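Local coordinates for cytochrome P450 268A2 Cyp268A2 (Mycobacterium marinum, PDB 6BLD), which belongs to the cytochrome P450 family, binding a haem group inside a largely helical, single-chain fold, at residues A[68-73]-A[332-337]; A[167-172]-A[229-234]; A[280-285]-A[350-355]. All coordinates share one frame; numbering follows the deposited sequence.

Contact 1 (A[68-73]-A[332-337]); sequences ADIVAV and VVMFYA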
loop_
_atom_site.group_PDB
_atom_site.type_symbol
_atom_site.label_atom_id
_atom_site.label_comp_id
_atom_site.label_asym_id
_atom_site.label_seq_id
_atom_site.Cartn_x
_atom_site.Cartn_y
_atom_site.Cartn_z
ATOM N N ALA A 68 7.343 11.799 13.369
ATOM C CA ALA A 68 8.788 12.005 13.396
ATOM C C ALA A 68 9.530 10.707 13.691
ATOM O O ALA A 68 10.579 10.434 13.094
ATOM C CB ALA A 68 9.150 13.076 14.424
ATOM N N ASP A 69 9.001 9.890 14.603
ATOM C CA ASP A 69 9.653 8.622 14.916
ATOM C C ASP A 69 9.519 7.626 13.772
ATOM O O ASP A 69 10.426 6.818 13.545
ATOM C CB ASP A 69 9.076 8.038 16.206
ATOM C CG ASP A 69 9.456 8.846 17.433
ATOM O OD1 ASP A 69 10.552 9.441 17.436
ATOM O OD2 ASP A 69 8.659 8.882 18.396
ATOM N N ILE A 70 8.398 7.669 13.045
ATOM C CA ILE A 70 8.230 6.814 11.874
ATOM C C ILE A 70 9.262 7.167 10.810
ATOM O O ILE A 70 9.846 6.284 10.169
ATOM C CB ILE A 70 6.789 6.927 11.340
ATOM C CG1 ILE A 70 5.824 6.184 12.265
ATOM C CG2 ILE A 70 6.688 6.413 9.906
ATOM C CD1 ILE A 70 4.375 6.345 11.889
ATOM N N VAL A 71 9.516 8.463 10.620
ATOM C CA VAL A 71 10.560 8.894 9.694
ATOM C C VAL A 71 11.928 8.432 10.182
ATOM O O VAL A 71 12.772 7.993 9.389
ATOM C CB VAL A 71 10.502 10.423 9.510
ATOM C CG1 VAL A 71 11.756 10.936 8.818
ATOM C CG2 VAL A 71 9.255 10.813 8.725
ATOM N N ALA A 72 12.165 8.505 11.495
ATOM C CA ALA A 72 13.452 8.088 12.044
ATOM C C ALA A 72 13.724 6.614 11.770
ATOM O O ALA A 72 14.831 6.245 11.360
ATOM C CB ALA A 72 13.501 8.372 13.545
ATOM N N VAL A 73 12.726 5.756 11.986
ATOM C CA VAL A 73 12.903 4.331 11.725
ATOM C C VAL A 73 13.108 4.079 10.236
ATOM O O VAL A 73 13.975 3.292 9.838
ATOM C CB VAL A 73 11.705 3.534 12.279
ATOM C CG1 VAL A 73 11.746 2.087 11.797
ATOM C CG2 VAL A 73 11.684 3.595 13.801
ATOM N N VAL A 332 9.976 -3.626 15.228
ATOM C CA VAL A 332 9.586 -2.224 15.338
ATOM C C VAL A 332 8.557 -1.943 14.251
ATOM O O VAL A 332 8.880 -2.015 13.061
ATOM C CB VAL A 332 10.796 -1.283 15.201
ATOM C CG1 VAL A 332 10.351 0.164 15.238
ATOM C CG2 VAL A 332 11.818 -1.561 16.300
ATOM N N VAL A 333 7.331 -1.622 14.653
ATOM C CA VAL A 333 6.207 -1.492 13.731
ATOM C C VAL A 333 5.844 -0.021 13.584
ATOM O O VAL A 333 5.652 0.683 14.583
ATOM C CB VAL A 333 4.994 -2.308 14.206
ATOM C CG1 VAL A 333 3.814 -2.114 13.258
ATOM C CG2 VAL A 333 5.367 -3.778 14.311
ATOM N N MET A 334 5.734 0.434 12.340
ATOM C CA MET A 334 5.363 1.805 12.016
ATOM C C MET A 334 3.878 1.856 11.682
ATOM O O MET A 334 3.408 1.119 10.810
ATOM C CB MET A 334 6.190 2.308 10.833
ATOM C CG MET A 334 7.678 2.383 11.107
ATOM S SD MET A 334 8.557 3.238 9.795
ATOM C CE MET A 334 9.310 1.909 8.900
ATOM N N PHE A 335 3.141 2.713 12.382
ATOM C CA PHE A 335 1.700 2.853 12.181
ATOM C C PHE A 335 1.457 4.142 11.403
ATOM O O PHE A 335 1.303 5.222 11.975
ATOM C CB PHE A 335 0.964 2.828 13.515
ATOM C CG PHE A 335 1.001 1.488 14.191
ATOM C CD1 PHE A 335 0.072 0.514 13.869
ATOM C CD2 PHE A 335 1.970 1.197 15.138
ATOM C CE1 PHE A 335 0.102 -0.728 14.483
ATOM C CE2 PHE A 335 2.006 -0.040 15.758
ATOM C CZ PHE A 335 1.069 -1.005 15.428
ATOM N N TYR A 336 1.420 4.013 10.073
ATOM C CA TYR A 336 1.343 5.182 9.203
ATOM C C TYR A 336 0.056 5.973 9.413
ATOM O O TYR A 336 0.059 7.202 9.276
ATOM C CB TYR A 336 1.463 4.751 7.744
ATOM C CG TYR A 336 2.737 4.004 7.421
ATOM C CD1 TYR A 336 2.698 2.723 6.885
ATOM C CD2 TYR A 336 3.979 4.583 7.645
ATOM C CE1 TYR A 336 3.862 2.041 6.582
ATOM C CE2 TYR A 336 5.146 3.910 7.346
ATOM C CZ TYR A 336 5.082 2.641 6.815
ATOM O OH TYR A 336 6.246 1.972 6.514
ATOM N N ALA A 337 -1.051 5.294 9.728
ATOM C CA ALA A 337 -2.295 6.007 9.996
ATOM C C ALA A 337 -2.185 6.867 11.246
ATOM O O ALA A 337 -2.785 7.946 11.314
ATOM C CB ALA A 337 -3.456 5.022 10.129
#
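The backbone oxygen Ile70 O has two partners: a hydrogen bond from Ser74 OG, and the thioether Met334 SD at 3.3 Å. No hydrogen bond joins 68-73 to 332-337; the side chains meet through apolar groups, apart from the approaches to the backbone oxygens Ile70 O and Phe335 O. Ile70 spreads its branches over the end of the strand. Its chi1 (-74°) puts CG1 beside the backbone N and leaves CG2 anti to it, 3.7 Å from Met334 SD; the same methyl reaches the ring of Tyr336, with 3.9 Å between Ile70 CG2 and Tyr336 CE2. CD1 runs on to the backbone, 3.3 Å from Phe335 O. A branched chain suits this place because it can serve three residues at once. Met334 bends at chi3 (-103°), which sets its methyl CE 3.8 Å from Val73 CG1. An unbranched, flexible thioether can follow the helix surface in this way. One turn on from Ile70, Val73 CG2 meets Val332 CG1 at 4.0 Å. Val332 and Met334, two residues apart, thus offer the same strand face to helix 67-75, whereas Phe335 packs behind against Phe33 and Phe88. Strand 331-335 runs between 61-64, its parallel neighbour, and antiparallel 310-315. The axes of 68-73 and 332-335 cross at -131°; Ile70 also touches Val64 of strand 61-64, and Val73 touches Leu321 of strand 319-321.

Contact 2 (A[167-172]-A[229-234]); sequences SDMVGI and DDLFSA
Val170 overlaps the root of Phe232: its CG1, anti to the backbone N, lies 3.7 Å from Phe232 CB and approaches the ring obliquely. A compact branched residue suits the place, since its short branch reaches the CB and ring of Phe232 from the last turn of helix 160-170. A second apolar pair forms farther along the junction, with Met169 CE 3.8 Å from Leu231 CD1, the bent thioether crossing the leucine branch at a slant. The backbones come together between these pairs. Leu231 N, in the first turn of its helix, points nearly straight at Met169 O in the last turn of the other (173°), but at 3.5 Å the bond is weak. The same oxygen has Asp230 CB 3.1 Å away, so the turn is closely applied to the helix end.

Asp230 is the N-cap of helix 231-237. Its short side chain turns back to the first turn, and OD1 accepts from Ser233 N at 2.8 Å, the donor lying 43° out of the carboxylate plane. OD1 also stands 3.3 Å from Val170 O, an acceptor facing an acceptor; the two would repel mildly, and the salt bridge of Asp230 OD2 with Arg223 may help to stabilise the carboxylate there. On the other side, Gly171 closes helix 160-170 with a positive phi (92°), where a CB would press on the preceding carbonyl. Its N and that of Ile172 both donate to Ser167 O, the former at 2.7 Å.

The junction thus joins the end of one helix to the start of another, with Leu219 and Ala220 of helix 201-225 and Val250, Phe253 and Leu257 of the long helix 247-278 covering its apolar flanks, and Phe121 lying against Met169 and Leu231.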
loop_
_atom_site.group_PDB
_atom_site.type_symbol
_atom_site.label_atom_id
_atom_site.label_comp_id
_atom_site.label_asym_id
_atom_site.label_seq_id
_atom_site.Cartn_x
_atom_site.Cartn_y
_atom_site.Cartn_z
ATOM N N SER A 167 -0.681 -3.390 -15.910
ATOM C CA SER A 167 -0.525 -4.369 -16.980
ATOM C C SER A 167 0.063 -3.747 -18.241
ATOM O O SER A 167 0.762 -4.431 -18.996
ATOM C CB SER A 167 -1.870 -5.025 -17.292
ATOM O OG SER A 167 -2.538 -5.408 -16.104
ATOM N N ASP A 168 -0.208 -2.463 -18.489
ATOM C CA ASP A 168 0.383 -1.805 -19.649
ATOM C C ASP A 168 1.895 -1.689 -19.504
ATOM O O ASP A 168 2.630 -1.795 -20.492
ATOM C CB ASP A 168 -0.243 -0.424 -19.849
ATOM C CG ASP A 168 -1.565 -0.483 -20.587
ATOM O OD1 ASP A 168 -1.836 -1.509 -21.245
ATOM O OD2 ASP A 168 -2.333 0.499 -20.509
ATOM N N MET A 169 2.377 -1.477 -18.279
ATOM C CA MET A 169 3.813 -1.353 -18.054
ATOM C C MET A 169 4.503 -2.710 -18.110
ATOM O O MET A 169 5.525 -2.868 -18.784
ATOM C CB MET A 169 4.076 -0.680 -16.707
ATOM C CG MET A 169 3.553 0.738 -16.612
ATOM S SD MET A 169 3.789 1.434 -14.969
ATOM C CE MET A 169 5.507 1.021 -14.668
ATOM N N VAL A 170 3.962 -3.699 -17.399
ATOM C CA VAL A 170 4.610 -5.004 -17.341
ATOM C C VAL A 170 4.344 -5.818 -18.604
ATOM O O VAL A 170 5.172 -6.652 -18.989
ATOM C CB VAL A 170 4.152 -5.757 -16.081
ATOM C CG1 VAL A 170 4.964 -7.026 -15.878
ATOM C CG2 VAL A 170 4.253 -4.858 -14.865
ATOM N N GLY A 171 3.210 -5.595 -19.264
ATOM C CA GLY A 171 2.845 -6.378 -20.425
ATOM C C GLY A 171 1.991 -7.589 -20.130
ATOM O O GLY A 171 2.113 -8.603 -20.828
ATOM N N ILE A 172 1.135 -7.520 -19.119
ATOM C CA ILE A 172 0.280 -8.660 -18.769
ATOM C C ILE A 172 -0.724 -8.899 -19.892
ATOM O O ILE A 172 -1.362 -7.939 -20.362
ATOM C CB ILE A 172 -0.433 -8.400 -17.438
ATOM C CG1 ILE A 172 0.584 -8.030 -16.353
ATOM C CG2 ILE A 172 -1.255 -9.623 -17.015
ATOM C CD1 ILE A 172 -0.017 -7.877 -14.976
ATOM N N ASP A 229 10.805 -3.269 -24.355
ATOM C CA ASP A 229 11.224 -2.076 -23.635
ATOM C C ASP A 229 10.540 -1.936 -22.282
ATOM O O ASP A 229 10.704 -0.908 -21.620
ATOM C CB ASP A 229 10.949 -0.827 -24.477
ATOM C CG ASP A 229 12.091 -0.489 -25.413
ATOM O OD1 ASP A 229 13.251 -0.812 -25.081
ATOM O OD2 ASP A 229 11.827 0.103 -26.481
ATOM N N ASP A 230 9.788 -2.945 -21.855
ATOM C CA ASP A 230 8.939 -2.826 -20.684
ATOM C C ASP A 230 9.716 -3.108 -19.402
ATOM O O ASP A 230 10.929 -3.335 -19.401
ATOM C CB ASP A 230 7.744 -3.768 -20.807
ATOM C CG ASP A 230 8.145 -5.224 -20.715
ATOM O OD1 ASP A 230 8.320 -5.726 -19.585
ATOM O OD2 ASP A 230 8.311 -5.855 -21.779
ATOM N N LEU A 231 8.981 -3.116 -18.289
ATOM C CA LEU A 231 9.587 -3.303 -16.977
ATOM C C LEU A 231 10.032 -4.744 -16.768
ATOM O O LEU A 231 11.135 -4.993 -16.266
ATOM C CB LEU A 231 8.590 -2.886 -15.900
ATOM C CG LEU A 231 9.104 -2.551 -14.507
ATOM C CD1 LEU A 231 8.243 -1.452 -13.942
ATOM C CD2 LEU A 231 9.051 -3.776 -13.624
ATOM N N PHE A 232 9.186 -5.705 -17.141
ATOM C CA PHE A 232 9.512 -7.112 -16.937
ATOM C C PHE A 232 10.634 -7.573 -17.856
ATOM O O PHE A 232 11.439 -8.427 -17.467
ATOM C CB PHE A 232 8.265 -7.968 -17.157
ATOM C CG PHE A 232 8.169 -9.152 -16.242
ATOM C CD1 PHE A 232 8.342 -9.004 -14.874
ATOM C CD2 PHE A 232 7.908 -10.415 -16.745
ATOM C CE1 PHE A 232 8.253 -10.092 -14.031
ATOM C CE2 PHE A 232 7.816 -11.505 -15.908
ATOM C CZ PHE A 232 7.988 -11.343 -14.548
ATOM N N SER A 233 10.694 -7.035 -19.077
ATOM C CA SER A 233 11.746 -7.417 -20.012
ATOM C C SER A 233 13.124 -7.147 -19.429
ATOM O O SER A 233 14.013 -8.004 -19.476
ATOM C CB SER A 233 11.579 -6.660 -21.328
ATOM O OG SER A 233 10.417 -7.068 -22.023
ATOM N N ALA A 234 13.322 -5.945 -18.883
ATOM C CA ALA A 234 14.615 -5.600 -18.311
ATOM C C ALA A 234 14.942 -6.463 -17.101
ATOM O O ALA A 234 16.113 -6.774 -16.864
ATOM C CB ALA A 234 14.643 -4.119 -17.933
#

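Contact 3 (A[280-285]-A[350-355]); sequences PSQKAW and ERLDLS
Leu354 lies against helix 280-288 with its CB 3.5 Å from Trp285 CZ3, on the outer part of the indole. From there CG turns anti to its own carbonyl carbon (chi1 -54°) and comes to 4.1 Å from Gln282 CB. At the tip, CD1 continues the extended chain and lies 3.4 Å from the backbone oxygen Gln282 O. Leucine suits the position because one methyl, CD1, can lie against the helix backbone while CB stays beside the aromatic ring.

Trp285 answers with a broad surface. Its CZ3 is 3.4 Å from Leu354 O, and its CZ2 meets Ser355 CB, both approaches being oblique to the ring. Gln282, one turn before Trp285, also faces the loop. Its CG packs 3.2 Å from Leu352 O, and its long chain, bent at chi2, carries the amide in beside the backbone of Asp353 and Leu354.

The segment 350-355 holds its shape through an Asx turn: Asp353 OD1 accepts from Ser355 N, which lies 63° out of the carboxylate plane, and from Ser355 OG at 2.7 Å, on the syn side. Aspartate and serine suit this pair because both reach only a short way and so brace the backbone locally. In the P450 fold this loop belongs to the run between the helix carrying the ExxR sequence, here 290-305, and the haem-binding loop. Glu300, by sequence the glutamate of that motif, accepts from Asp353 N.

Thr296 of the same helix donates to Leu354 O, and Arg293 makes a cation-pi contact with Trp285. Leu352 lies with its CD2 4.2 Å from Gln282 CB and packs on Trp304 and on Ala275 of helix 247-278.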
loop_
_atom_site.group_PDB
_atom_site.type_symbol
_atom_site.label_atom_id
_atom_site.label_comp_id
_atom_site.label_asym_id
_atom_site.label_seq_id
_atom_site.Cartn_x
_atom_site.Cartn_y
_atom_site.Cartn_z
ATOM N N PRO A 280 -17.863 18.360 0.768
ATOM C CA PRO A 280 -18.220 18.993 -0.513
ATOM C C PRO A 280 -17.510 20.313 -0.765
ATOM O O PRO A 280 -17.207 20.626 -1.923
ATOM C CB PRO A 280 -19.738 19.188 -0.396
ATOM C CG PRO A 280 -20.178 18.193 0.621
ATOM C CD PRO A 280 -19.048 18.084 1.598
ATOM N N SER A 281 -17.242 21.102 0.279
ATOM C CA SER A 281 -16.538 22.364 0.077
ATOM C C SER A 281 -15.108 22.136 -0.395
ATOM O O SER A 281 -14.548 22.980 -1.105
ATOM C CB SER A 281 -16.550 23.193 1.362
ATOM O OG SER A 281 -15.529 22.775 2.253
ATOM N N GLN A 282 -14.505 21.007 -0.017
ATOM C CA GLN A 282 -13.175 20.682 -0.518
ATOM C C GLN A 282 -13.224 20.289 -1.990
ATOM O O GLN A 282 -12.315 20.623 -2.758
ATOM C CB GLN A 282 -12.558 19.564 0.320
ATOM C CG GLN A 282 -12.252 19.971 1.751
ATOM C CD GLN A 282 -11.183 21.044 1.827
ATOM O OE1 GLN A 282 -11.347 22.055 2.509
ATOM N NE2 GLN A 282 -10.087 20.836 1.112
ATOM N N LYS A 283 -14.280 19.583 -2.401
ATOM C CA LYS A 283 -14.429 19.236 -3.810
ATOM C C LYS A 283 -14.657 20.479 -4.662
ATOM O O LYS A 283 -14.081 20.606 -5.748
ATOM C CB LYS A 283 -15.577 18.242 -3.987
ATOM C CG LYS A 283 -15.787 17.780 -5.420
ATOM C CD LYS A 283 -17.246 17.445 -5.679
ATOM C CE LYS A 283 -17.405 16.027 -6.200
ATOM N NZ LYS A 283 -18.690 15.844 -6.934
ATOM N N ALA A 284 -15.492 21.405 -4.185
ATOM C CA ALA A 284 -15.715 22.645 -4.920
ATOM C C ALA A 284 -14.445 23.482 -5.001
ATOM O O ALA A 284 -14.212 24.161 -6.007
ATOM C CB ALA A 284 -16.844 23.448 -4.271
ATOM N N TRP A 285 -13.615 23.445 -3.956
ATOM C CA TRP A 285 -12.344 24.160 -3.996
ATOM C C TRP A 285 -11.419 23.581 -5.059
ATOM O O TRP A 285 -10.781 24.328 -5.809
ATOM C CB TRP A 285 -11.681 24.118 -2.619
ATOM C CG TRP A 285 -10.310 24.722 -2.580
ATOM C CD1 TRP A 285 -9.998 26.034 -2.373
ATOM C CD2 TRP A 285 -9.064 24.035 -2.745
ATOM N NE1 TRP A 285 -8.635 26.206 -2.400
ATOM C CE2 TRP A 285 -8.039 24.995 -2.628
ATOM C CE3 TRP A 285 -8.717 22.702 -2.982
ATOM C CZ2 TRP A 285 -6.692 24.663 -2.740
ATOM C CZ3 TRP A 285 -7.377 22.375 -3.094
ATOM C CH2 TRP A 285 -6.382 23.352 -2.970
ATOM N N GLU A 350 -7.717 15.535 11.245
ATOM C CA GLU A 350 -9.008 14.869 11.138
ATOM C C GLU A 350 -9.915 15.501 10.091
ATOM O O GLU A 350 -10.956 14.920 9.766
ATOM C CB GLU A 350 -9.711 14.871 12.496
ATOM C CG GLU A 350 -10.341 16.205 12.871
ATOM C CD GLU A 350 -9.327 17.213 13.380
ATOM O OE1 GLU A 350 -8.179 16.813 13.663
ATOM O OE2 GLU A 350 -9.679 18.406 13.496
ATOM N N ARG A 351 -9.554 16.666 9.563
ATOM C CA ARG A 351 -10.334 17.347 8.540
ATOM C C ARG A 351 -9.601 17.281 7.208
ATOM O O ARG A 351 -8.379 17.450 7.151
ATOM C CB ARG A 351 -10.592 18.806 8.923
ATOM C CG ARG A 351 -11.523 18.973 10.111
ATOM C CD ARG A 351 -11.829 20.438 10.379
ATOM N NE ARG A 351 -12.608 21.054 9.308
ATOM C CZ ARG A 351 -13.916 20.881 9.138
ATOM N NH1 ARG A 351 -14.599 20.104 9.966
ATOM N NH2 ARG A 351 -14.541 21.486 8.136
ATOM N N LEU A 352 -10.353 17.029 6.140
ATOM C CA LEU A 352 -9.768 16.982 4.807
ATOM C C LEU A 352 -9.445 18.394 4.337
ATOM O O LEU A 352 -10.338 19.241 4.233
ATOM C CB LEU A 352 -10.721 16.296 3.831
ATOM C CG LEU A 352 -10.142 15.956 2.454
ATOM C CD1 LEU A 352 -9.233 14.740 2.542
ATOM C CD2 LEU A 352 -11.254 15.727 1.443
ATOM N N ASP A 353 -8.167 18.651 4.062
ATOM C CA ASP A 353 -7.703 19.948 3.572
ATOM C C ASP A 353 -6.846 19.691 2.335
ATOM O O ASP A 353 -5.636 19.467 2.440
ATOM C CB ASP A 353 -6.935 20.707 4.651
ATOM C CG ASP A 353 -6.505 22.090 4.199
ATOM O OD1 ASP A 353 -7.035 22.579 3.177
ATOM O OD2 ASP A 353 -5.637 22.691 4.865
ATOM N N LEU A 354 -7.481 19.733 1.162
ATOM C CA LEU A 354 -6.791 19.531 -0.106
ATOM C C LEU A 354 -5.798 20.642 -0.422
ATOM O O LEU A 354 -5.043 20.517 -1.392
ATOM C CB LEU A 354 -7.813 19.411 -1.239
ATOM C CG LEU A 354 -8.914 18.361 -1.056
ATOM C CD1 LEU A 354 -9.855 18.344 -2.255
ATOM C CD2 LEU A 354 -8.312 16.983 -0.822
ATOM N N SER A 355 -5.789 21.722 0.359
ATOM C CA SER A 355 -4.827 22.801 0.207
ATOM C C SER A 355 -3.649 22.673 1.162
ATOM O O SER A 355 -2.805 23.573 1.205
ATOM C CB SER A 355 -5.510 24.153 0.421
ATOM O OG SER A 355 -5.702 24.412 1.801
#

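How the contacts relate
The three contacts do not touch. Contact 1 is nearest the haem, the Tyr336 side chain coming within about 4 Å of it and within about 8 Å of the bound (3E,5E)-6,10-dimethylundeca-3,5,9-trien-2-one. Contact 2 lies on the opposite side of the chain's centre, its centre 33 Å from that of contact 1; Met169 approaches the haem to about 6 Å, and the chain between its segments supplies pocket residues Leu187, Leu205 and Gln209. Contact 3 is more peripheral, with Leu352 about 13 Å from the haem; its nearest atoms are about 9 Å from contact 1, and their segments interleave in sequence. Contacts 2 and 3 follow one another along the chain, with centres 37 Å apart.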